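Side-chain contacts in capsid protein VP1 (Human polyomavirus 12, PDB 6Y5Z), which probably builds the T=7 icosahedral shell of the virion from disulfide-linked pentamers and takes part in attachment to host cells: residues T20-F25 with A68-P73; I97-L102 with P211-T216; S43-V48 with A251-H256; Y182-W187 with S241-M246. One frame throughout, in Å; residues are numbered along the deposited sequence.

Interaction 1 of 4, residues T20-F25 with A68-P73; sequences TQIEAF and ARIPLP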
# COMPACT_ATOMS: atom_id res chain seq x y z
N THR D 20 23.94 13.32 -24.46
CA THR D 20 22.95 12.94 -25.51
C THR D 20 21.77 12.28 -24.80
O THR D 20 21.94 11.84 -23.65
CB THR D 20 23.63 12.12 -26.62
OG1 THR D 20 22.80 12.20 -27.78
CG2 THR D 20 23.89 10.68 -26.25
N GLN D 21 20.59 12.32 -25.42
CA GLN D 21 19.37 11.59 -24.95
C GLN D 21 19.07 10.54 -26.02
O GLN D 21 19.16 10.87 -27.22
CB GLN D 21 18.16 12.51 -24.74
CG GLN D 21 18.35 13.63 -23.70
CD GLN D 21 18.24 13.23 -22.24
OE1 GLN D 21 18.86 13.84 -21.36
NE2 GLN D 21 17.44 12.22 -21.96
N ILE D 22 18.79 9.31 -25.61
CA ILE D 22 18.43 8.19 -26.52
C ILE D 22 17.03 7.77 -26.11
O ILE D 22 16.84 7.41 -24.92
CB ILE D 22 19.42 7.03 -26.35
CG1 ILE D 22 20.85 7.45 -26.72
CG2 ILE D 22 18.96 5.83 -27.15
CD1 ILE D 22 21.00 7.94 -28.14
N GLU D 23 16.08 7.75 -27.04
CA GLU D 23 14.72 7.29 -26.71
C GLU D 23 14.37 6.08 -27.57
O GLU D 23 14.90 5.92 -28.69
CB GLU D 23 13.75 8.46 -26.83
CG GLU D 23 13.32 8.81 -28.22
CD GLU D 23 12.25 9.90 -28.28
OE1 GLU D 23 11.90 10.28 -29.42
OE2 GLU D 23 11.77 10.40 -27.20
N ALA D 24 13.53 5.21 -27.02
CA ALA D 24 13.07 4.00 -27.73
C ALA D 24 11.76 3.53 -27.11
O ALA D 24 11.58 3.70 -25.89
CB ALA D 24 14.11 2.92 -27.66
N PHE D 25 10.91 2.91 -27.92
CA PHE D 25 9.77 2.09 -27.45
C PHE D 25 10.15 0.63 -27.71
O PHE D 25 10.61 0.34 -28.81
CB PHE D 25 8.47 2.48 -28.15
CG PHE D 25 7.85 3.82 -27.79
CD1 PHE D 25 6.98 3.93 -26.72
CD2 PHE D 25 8.06 4.94 -28.57
CE1 PHE D 25 6.36 5.15 -26.43
CE2 PHE D 25 7.45 6.15 -28.29
CZ PHE D 25 6.59 6.25 -27.22
N ALA D 68 16.59 -4.54 -26.85
CA ALA D 68 17.09 -3.79 -28.01
C ALA D 68 18.47 -3.25 -27.65
O ALA D 68 18.72 -2.88 -26.48
CB ALA D 68 16.11 -2.70 -28.39
N ARG D 69 19.35 -3.22 -28.64
CA ARG D 69 20.63 -2.51 -28.54
C ARG D 69 20.50 -1.27 -29.42
O ARG D 69 20.19 -1.42 -30.61
CB ARG D 69 21.80 -3.39 -28.95
CG ARG D 69 23.12 -2.64 -28.96
CD ARG D 69 24.22 -3.43 -29.63
NE ARG D 69 25.49 -2.70 -29.69
CZ ARG D 69 25.78 -1.76 -30.59
NH1 ARG D 69 24.90 -1.42 -31.53
NH2 ARG D 69 26.95 -1.15 -30.56
N ILE D 70 20.62 -0.09 -28.81
CA ILE D 70 20.56 1.21 -29.53
C ILE D 70 21.99 1.65 -29.83
O ILE D 70 22.79 1.82 -28.91
CB ILE D 70 19.80 2.29 -28.74
CG1 ILE D 70 18.49 1.79 -28.12
CG2 ILE D 70 19.57 3.48 -29.64
CD1 ILE D 70 17.49 1.25 -29.11
N PRO D 71 22.34 1.88 -31.12
CA PRO D 71 23.67 2.38 -31.43
C PRO D 71 23.86 3.82 -30.93
O PRO D 71 22.91 4.59 -30.98
CB PRO D 71 23.75 2.34 -32.96
CG PRO D 71 22.55 1.49 -33.41
CD PRO D 71 21.52 1.65 -32.32
N LEU D 72 25.06 4.13 -30.43
CA LEU D 72 25.40 5.47 -29.88
C LEU D 72 26.42 6.15 -30.78
O LEU D 72 27.16 5.48 -31.49
CB LEU D 72 25.97 5.32 -28.48
CG LEU D 72 25.03 4.60 -27.51
CD1 LEU D 72 25.71 4.38 -26.17
CD2 LEU D 72 23.73 5.36 -27.36
N PRO D 73 26.53 7.50 -30.71
CA PRO D 73 27.57 8.21 -31.45
C PRO D 73 28.96 7.65 -31.14
O PRO D 73 29.31 7.37 -29.99
CB PRO D 73 27.39 9.68 -31.01
CG PRO D 73 25.96 9.76 -30.52
CD PRO D 73 25.70 8.40 -29.89
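Residues Thr20-Phe25 and Ala68-Pro73 run past each other in opposite directions without sharing a backbone hydrogen bond, the CA atoms of Ile22 and Ile70 coming no nearer than 7.9 Å. Only side chains meet across the two segments. Ile22 and Ile70 both point into the gap and slide alongside each other in opposite senses, meeting methyl against methyl: Ile22 CG2 lies 3.5 Å from Ile70 CG2, tighter than an ordinary van der Waals contact. In both isoleucines CG2 stands anti to the backbone N and CG1 beside it (chi1 of Ile22 -61°), an arrangement in which the methyl faces across while the CG1 arm lies along its own strand. The spacing and the facing side chains are those of a β-sandwich, here the jelly roll of the polyomavirus coat protein. Strand 9-26 bonds to strand 257-276 in one layer, and strand 66-71 bonds to strand 237-250 in the other, where Leu238 and Leu240 add to the same apolar patch. Ile22 has a second neighbour in Leu72, just past the end of strand 66-71. Leu72 CD2 swings inward to rest 3.6 Å from Ile22 CG1 and 3.8 Å from Ile22 CD1, and Leu72 also packs on Trp87 of strand 83-96. At the other end the Ile70 CD1 methyl reaches along to Ala24 CB, 4.0 Å away.

Interaction 2 of 4, residues I97-L102 with P211-T216; sequences IGSNTL and PVLTFT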
# COMPACT_ATOMS: atom_id res chain seq x y z
N ILE D 97 3.15 2.15 -21.43
CA ILE D 97 2.11 2.90 -22.20
C ILE D 97 0.88 2.02 -22.37
O ILE D 97 1.07 0.87 -22.77
CB ILE D 97 2.61 3.33 -23.59
CG1 ILE D 97 3.88 4.17 -23.51
CG2 ILE D 97 1.51 4.06 -24.33
CD1 ILE D 97 3.78 5.26 -22.50
N GLY D 98 -0.32 2.55 -22.17
CA GLY D 98 -1.53 1.84 -22.62
C GLY D 98 -2.39 1.25 -21.52
O GLY D 98 -3.35 0.55 -21.90
N SER D 99 -2.20 1.61 -20.25
CA SER D 99 -3.14 1.17 -19.19
C SER D 99 -4.55 1.64 -19.55
O SER D 99 -5.51 0.92 -19.21
CB SER D 99 -2.70 1.63 -17.81
OG SER D 99 -2.71 3.02 -17.71
N ASN D 100 -4.69 2.79 -20.22
CA ASN D 100 -6.01 3.32 -20.63
C ASN D 100 -6.75 2.31 -21.53
O ASN D 100 -8.00 2.33 -21.58
CB ASN D 100 -5.85 4.64 -21.38
CG ASN D 100 -4.77 4.57 -22.43
OD1 ASN D 100 -3.59 4.59 -22.07
ND2 ASN D 100 -5.14 4.46 -23.69
N THR D 101 -6.02 1.47 -22.26
CA THR D 101 -6.70 0.52 -23.18
C THR D 101 -7.52 -0.50 -22.39
O THR D 101 -8.48 -1.05 -22.97
CB THR D 101 -5.73 -0.22 -24.11
OG1 THR D 101 -4.86 -1.07 -23.35
CG2 THR D 101 -4.93 0.75 -24.95
N LEU D 102 -7.17 -0.74 -21.14
CA LEU D 102 -7.84 -1.76 -20.28
C LEU D 102 -9.20 -1.23 -19.81
O LEU D 102 -9.97 -2.01 -19.24
CB LEU D 102 -6.94 -2.13 -19.09
CG LEU D 102 -5.82 -3.12 -19.40
CD1 LEU D 102 -4.67 -2.45 -20.13
CD2 LEU D 102 -5.33 -3.80 -18.13
N PRO D 211 -4.93 -5.32 -12.02
CA PRO D 211 -3.66 -4.71 -12.42
C PRO D 211 -3.60 -3.25 -11.93
O PRO D 211 -4.64 -2.62 -11.82
CB PRO D 211 -3.68 -4.73 -13.95
CG PRO D 211 -5.15 -4.78 -14.31
CD PRO D 211 -5.83 -5.53 -13.17
N VAL D 212 -2.39 -2.79 -11.65
CA VAL D 212 -2.10 -1.43 -11.10
C VAL D 212 -1.00 -0.80 -11.95
O VAL D 212 -0.01 -1.49 -12.21
CB VAL D 212 -1.66 -1.50 -9.63
CG1 VAL D 212 -1.40 -0.11 -9.06
CG2 VAL D 212 -2.67 -2.26 -8.78
N LEU D 213 -1.15 0.45 -12.36
CA LEU D 213 -0.05 1.12 -13.08
C LEU D 213 -0.10 2.61 -12.76
O LEU D 213 -1.19 3.19 -12.67
CB LEU D 213 -0.18 0.84 -14.57
CG LEU D 213 1.12 0.93 -15.36
CD1 LEU D 213 2.05 -0.25 -15.08
CD2 LEU D 213 0.82 0.98 -16.84
N THR D 214 1.06 3.21 -12.59
CA THR D 214 1.19 4.69 -12.58
C THR D 214 1.90 5.12 -13.86
O THR D 214 2.65 4.32 -14.48
CB THR D 214 1.87 5.19 -11.32
OG1 THR D 214 3.22 4.75 -11.40
CG2 THR D 214 1.20 4.71 -10.06
N PHE D 215 1.65 6.35 -14.27
CA PHE D 215 2.26 6.91 -15.49
C PHE D 215 2.41 8.40 -15.27
O PHE D 215 1.58 9.02 -14.57
CB PHE D 215 1.46 6.51 -16.73
CG PHE D 215 0.00 6.88 -16.69
CD1 PHE D 215 -0.43 8.12 -17.14
CD2 PHE D 215 -0.94 5.99 -16.19
CE1 PHE D 215 -1.77 8.45 -17.11
CE2 PHE D 215 -2.29 6.33 -16.15
CZ PHE D 215 -2.70 7.57 -16.61
N THR D 216 3.52 8.93 -15.74
CA THR D 216 3.89 10.35 -15.55
C THR D 216 5.10 10.57 -16.44
O THR D 216 5.72 9.57 -16.84
CB THR D 216 4.16 10.70 -14.09
OG1 THR D 216 4.43 12.11 -13.96
CG2 THR D 216 5.30 9.91 -13.48
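Ser99, at the start of a 3-10 turn, faces Leu213 and Phe215 of strand 212-216. From its CA the chain leads to CB, which rests 3.7 Å from Leu213 CD2 and 4.2 Å from Leu213 CB, a purely apolar touch by the serine methylene. At the tip OG sits between the backbone N and the carbonyl carbon (chi1 65°), a turn that carries it to the Phe215 ring, 3.7 Å from CE2 and 3.8 Å from CD2, approaching the ring obliquely. One turn on, Leu102 CD2 meets Pro211 CG at 3.9 Å, a contact less certain than the others, because the leucine is modelled in two conformers. The turn that sets these side chains is pinned by Gly98 O, which accepts two bonds from Thr101: from its backbone N and, at 2.6 Å, from its OG1, the latter lying almost along the C=O axis (162°). Leu213 and Phe215 also pack on Val96 and Glu95 of strand 83-96 respectively, while Asn100 bonds to Ser188 of a neighbouring subunit. Strand 212-216 pairs antiparallel with a strand of that subunit, so the contact lies beside a sheet that continues from one chain into the next, as in VP1 pentamers of this family.

Interaction 3 of 4, residues S43-V48 with A251-H256; sequences SEQVTV and AGSGTH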
# COMPACT_ATOMS: atom_id res chain seq x y z
N SER D 43 -0.67 -13.29 -25.82
CA SER D 43 -0.28 -14.69 -26.08
C SER D 43 -1.39 -15.35 -26.89
O SER D 43 -2.55 -14.88 -26.93
CB SER D 43 0.01 -15.46 -24.79
OG SER D 43 -1.21 -15.81 -24.14
N GLU D 44 -1.04 -16.51 -27.44
CA GLU D 44 -2.05 -17.49 -27.90
C GLU D 44 -2.80 -18.01 -26.67
O GLU D 44 -2.31 -17.86 -25.52
CB GLU D 44 -1.33 -18.57 -28.71
CG GLU D 44 -2.16 -19.80 -28.98
N GLN D 45 -3.98 -18.58 -26.87
CA GLN D 45 -4.80 -19.13 -25.77
C GLN D 45 -3.97 -20.15 -24.99
O GLN D 45 -3.35 -21.04 -25.63
CB GLN D 45 -6.11 -19.73 -26.28
CG GLN D 45 -7.03 -18.64 -26.81
CD GLN D 45 -8.38 -19.15 -27.22
OE1 GLN D 45 -9.36 -18.40 -27.21
NE2 GLN D 45 -8.45 -20.42 -27.58
N VAL D 46 -3.91 -20.00 -23.67
CA VAL D 46 -3.08 -20.84 -22.78
C VAL D 46 -3.74 -22.21 -22.61
O VAL D 46 -4.94 -22.27 -22.27
CB VAL D 46 -2.85 -20.15 -21.42
CG1 VAL D 46 -2.14 -21.06 -20.44
CG2 VAL D 46 -2.07 -18.86 -21.60
N THR D 47 -2.97 -23.27 -22.83
CA THR D 47 -3.39 -24.67 -22.56
C THR D 47 -2.60 -25.19 -21.36
O THR D 47 -1.46 -24.75 -21.14
CB THR D 47 -3.24 -25.53 -23.83
OG1 THR D 47 -1.85 -25.56 -24.19
CG2 THR D 47 -4.08 -25.02 -24.97
N VAL D 48 -3.22 -26.04 -20.57
CA VAL D 48 -2.65 -26.56 -19.30
C VAL D 48 -2.31 -28.03 -19.50
O VAL D 48 -3.13 -28.77 -20.09
CB VAL D 48 -3.66 -26.35 -18.16
CG1 VAL D 48 -3.19 -27.01 -16.87
CG2 VAL D 48 -3.93 -24.86 -17.98
N ALA D 251 -11.54 -13.68 -23.82
CA ALA D 251 -12.46 -13.38 -24.93
C ALA D 251 -13.82 -14.02 -24.67
O ALA D 251 -13.89 -15.09 -24.00
CB ALA D 251 -11.89 -13.90 -26.23
N GLY D 252 -14.87 -13.46 -25.28
CA GLY D 252 -16.24 -13.96 -25.09
C GLY D 252 -16.51 -15.27 -25.81
O GLY D 252 -17.61 -15.81 -25.62
N SER D 253 -15.53 -15.79 -26.55
CA SER D 253 -15.62 -17.06 -27.31
C SER D 253 -15.46 -18.27 -26.38
O SER D 253 -15.65 -19.42 -26.86
CB SER D 253 -14.61 -17.07 -28.42
OG SER D 253 -13.31 -16.81 -27.90
N GLY D 254 -15.09 -18.08 -25.11
CA GLY D 254 -14.88 -19.22 -24.20
C GLY D 254 -14.35 -18.80 -22.85
O GLY D 254 -14.63 -17.65 -22.44
N THR D 255 -13.62 -19.70 -22.19
CA THR D 255 -12.97 -19.45 -20.89
C THR D 255 -11.46 -19.52 -21.05
O THR D 255 -10.75 -19.31 -20.04
CB THR D 255 -13.49 -20.40 -19.82
OG1 THR D 255 -13.38 -21.74 -20.33
CG2 THR D 255 -14.91 -20.05 -19.45
N HIS D 256 -10.98 -19.74 -22.28
CA HIS D 256 -9.52 -19.69 -22.56
C HIS D 256 -9.01 -18.27 -22.35
O HIS D 256 -9.71 -17.31 -22.70
CB HIS D 256 -9.17 -20.15 -23.98
CG HIS D 256 -9.04 -21.63 -24.12
ND1 HIS D 256 -10.09 -22.39 -24.56
CD2 HIS D 256 -8.00 -22.47 -23.91
CE1 HIS D 256 -9.71 -23.65 -24.61
NE2 HIS D 256 -8.43 -23.74 -24.22
O HOH W 1 -12.06 -18.49 -26.43
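The turn joining strands 237-250 and 257-276, the HI loop of the jelly roll, meets the BC loop between strands 9-26 and 66-71 where Gln45 lies against His256. In related polyomaviruses these loops lie on the outer surface of the pentamer and contribute to the receptor-binding region. Ala251-Gly254 form a type I β turn whose closing bond, Gly254 N to Ala251 O, is weak. Past the turn the chain brings His256 against Gln45. The two side chains cross at about a right angle, yet the Gln45 amide is almost parallel to the imidazole, their planes differing by 10°. Gln45 NE2 hangs over one ring face, 3.7 Å from His256 CG, while Gln45 CD sits 3.5 Å from His256 CB; the amide is thus set over the root of the ring and the methylene before it. The Gln45 chain beyond CG is extended (chi2 -175°), which lays the amide across the ring root with OE1 directed to the turn. There Gln45 OE1 is too far from Ser253 OG for a direct bond, and a water spans the gap, donating to OE1 at 2.8 Å and lying 2.6 Å from OG. Both Gln45 and His256 also touch a crystal neighbour, and His256 packs on Asn114 of another subunit of the pentamer. At the ring's edge the partner is different: Val46 O lies in the ring plane, 3.5 Å from His256 CD2.

Interaction 4 of 4, residues Y182-W187 with S241-M246; sequences YPIETW and SCCDVM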
# COMPACT_ATOMS: atom_id res chain seq x y z
N TYR D 182 13.65 -15.46 -25.05
CA TYR D 182 13.99 -15.92 -23.68
C TYR D 182 12.72 -15.84 -22.84
O TYR D 182 12.26 -14.72 -22.54
CB TYR D 182 15.07 -15.02 -23.08
CG TYR D 182 16.46 -15.22 -23.64
CD1 TYR D 182 16.81 -14.73 -24.89
CD2 TYR D 182 17.43 -15.88 -22.91
CE1 TYR D 182 18.08 -14.91 -25.41
CE2 TYR D 182 18.71 -16.07 -23.41
CZ TYR D 182 19.03 -15.59 -24.66
OH TYR D 182 20.29 -15.84 -25.15
N PRO D 183 12.06 -16.97 -22.52
CA PRO D 183 10.79 -16.90 -21.80
C PRO D 183 10.99 -16.35 -20.38
O PRO D 183 11.95 -16.67 -19.72
CB PRO D 183 10.27 -18.34 -21.68
CG PRO D 183 11.21 -19.18 -22.51
CD PRO D 183 12.45 -18.36 -22.80
N ILE D 184 10.07 -15.51 -19.92
CA ILE D 184 10.26 -14.98 -18.53
C ILE D 184 10.16 -16.15 -17.53
O ILE D 184 10.80 -16.10 -16.48
CB ILE D 184 9.31 -13.82 -18.20
CG1 ILE D 184 7.87 -14.27 -18.06
CG2 ILE D 184 9.46 -12.66 -19.18
CD1 ILE D 184 6.99 -13.20 -17.43
N GLU D 185 9.40 -17.21 -17.84
CA GLU D 185 9.15 -18.27 -16.82
C GLU D 185 10.41 -19.09 -16.56
O GLU D 185 10.39 -19.85 -15.61
CB GLU D 185 7.93 -19.13 -17.17
CG GLU D 185 8.18 -20.09 -18.30
CD GLU D 185 7.06 -21.06 -18.52
OE1 GLU D 185 5.87 -20.64 -18.57
OE2 GLU D 185 7.38 -22.27 -18.67
N THR D 186 11.50 -18.92 -17.32
CA THR D 186 12.74 -19.71 -17.10
C THR D 186 13.92 -18.83 -16.74
O THR D 186 14.97 -19.39 -16.51
CB THR D 186 13.10 -20.61 -18.31
OG1 THR D 186 13.53 -19.83 -19.43
CG2 THR D 186 11.97 -21.51 -18.72
N TRP D 187 13.80 -17.50 -16.76
CA TRP D 187 14.99 -16.61 -16.64
C TRP D 187 14.70 -15.42 -15.73
O TRP D 187 13.71 -14.70 -15.98
CB TRP D 187 15.41 -16.08 -18.01
CG TRP D 187 15.88 -17.09 -19.01
CD1 TRP D 187 15.25 -17.43 -20.17
CD2 TRP D 187 17.10 -17.84 -18.97
NE1 TRP D 187 16.01 -18.34 -20.86
CE2 TRP D 187 17.15 -18.61 -20.16
CE3 TRP D 187 18.17 -17.92 -18.07
CZ2 TRP D 187 18.22 -19.47 -20.42
CZ3 TRP D 187 19.19 -18.80 -18.32
CH2 TRP D 187 19.23 -19.54 -19.50
N SER D 241 16.15 -3.52 -21.86
CA SER D 241 15.46 -4.81 -21.63
C SER D 241 14.17 -4.53 -20.87
O SER D 241 14.20 -3.62 -20.05
CB SER D 241 16.33 -5.73 -20.82
OG SER D 241 17.60 -5.93 -21.42
N CYS D 242 13.12 -5.31 -21.09
CA CYS D 242 11.90 -5.15 -20.26
C CYS D 242 10.97 -6.34 -20.44
O CYS D 242 11.15 -7.14 -21.37
CB CYS D 242 11.19 -3.85 -20.56
SG CYS D 242 10.69 -3.64 -22.28
N CYS D 243 9.99 -6.43 -19.55
CA CYS D 243 8.77 -7.23 -19.74
C CYS D 243 7.68 -6.55 -18.91
O CYS D 243 7.98 -6.11 -17.79
CB CYS D 243 9.00 -8.67 -19.30
SG CYS D 243 7.59 -9.72 -19.70
N ASP D 244 6.49 -6.47 -19.46
CA ASP D 244 5.35 -5.80 -18.79
C ASP D 244 4.08 -6.57 -19.07
O ASP D 244 3.27 -6.17 -19.92
CB ASP D 244 5.28 -4.34 -19.25
CG ASP D 244 6.48 -3.56 -18.75
OD1 ASP D 244 6.53 -3.30 -17.53
OD2 ASP D 244 7.40 -3.25 -19.58
N VAL D 245 3.91 -7.66 -18.31
CA VAL D 245 2.68 -8.50 -18.32
C VAL D 245 1.65 -7.83 -17.41
O VAL D 245 1.95 -7.63 -16.23
CB VAL D 245 2.96 -9.92 -17.81
CG1 VAL D 245 1.67 -10.72 -17.68
CG2 VAL D 245 3.96 -10.64 -18.71
N MET D 246 0.45 -7.56 -17.94
CA MET D 246 -0.62 -6.86 -17.19
C MET D 246 -1.64 -7.83 -16.62
O MET D 246 -2.46 -7.40 -15.81
CB MET D 246 -1.34 -5.88 -18.12
CG MET D 246 -0.45 -4.78 -18.64
SD MET D 246 0.20 -3.73 -17.33
CE MET D 246 -1.30 -2.98 -16.67
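Ile184 and Cys243 form a buried, wholly apolar contact near the centre of the chain, where the loop leading into strand 187-189 is set down on the long strand 237-250 of the jelly roll. Ile184 points at the strand, and its two branches divide the work. The CG2 methyl presses on the thiol, 3.5 Å from Cys243 SG, and lies 4.0 Å from Cys243 CB. The other branch, with CG1 placed between the backbone N and the carbonyl carbon (chi1 70°), extends to CD1, which sits 4.2 Å from Val245 CG2 and as far from Cys243 SG. Cys243 and Val245 are two residues apart on the strand and so face the same way, giving Ile184 a pair of neighbours to lie across. Behind the isoleucine the loop turns back on itself through two weak backbone bonds, Thr186 N to Pro183 O and Trp187 N to Ile184 O. Tyr125 of strand 124-131 packs on both Ile184 and Cys243, and Met103 of a neighbouring subunit on Ile184 and Val245. No hydrogen bond spans the segments; the loop's directional bonds go elsewhere, as from Ile184 to Pro63, so the sulfur acts as an apolar surface and this contact rests on close fit.

In the fold
Interactions 2 and 4 are buried, interaction 3 only partly so, and interaction 1 is a surface contact, although its chemistry is as apolar as that of interaction 4. Those two reach the same sheet through the neighbouring strands 66-71 and 237-250. Interaction 3 stands at the loop end, on the other side of the chain's centre from interaction 1, and there an amide, an imidazole and a water replace methyl groups. Packing links interactions 1 and 2 (Phe25 CE1 to Ile97 CG1, 4.0 Å) and interactions 2 and 4 (Pro211 CB to Met246 O, 3.5 Å), while interaction 3 touches none of them. A hydrogen bond from Asn100 to Ile184 O of another subunit also joins 2 and 4.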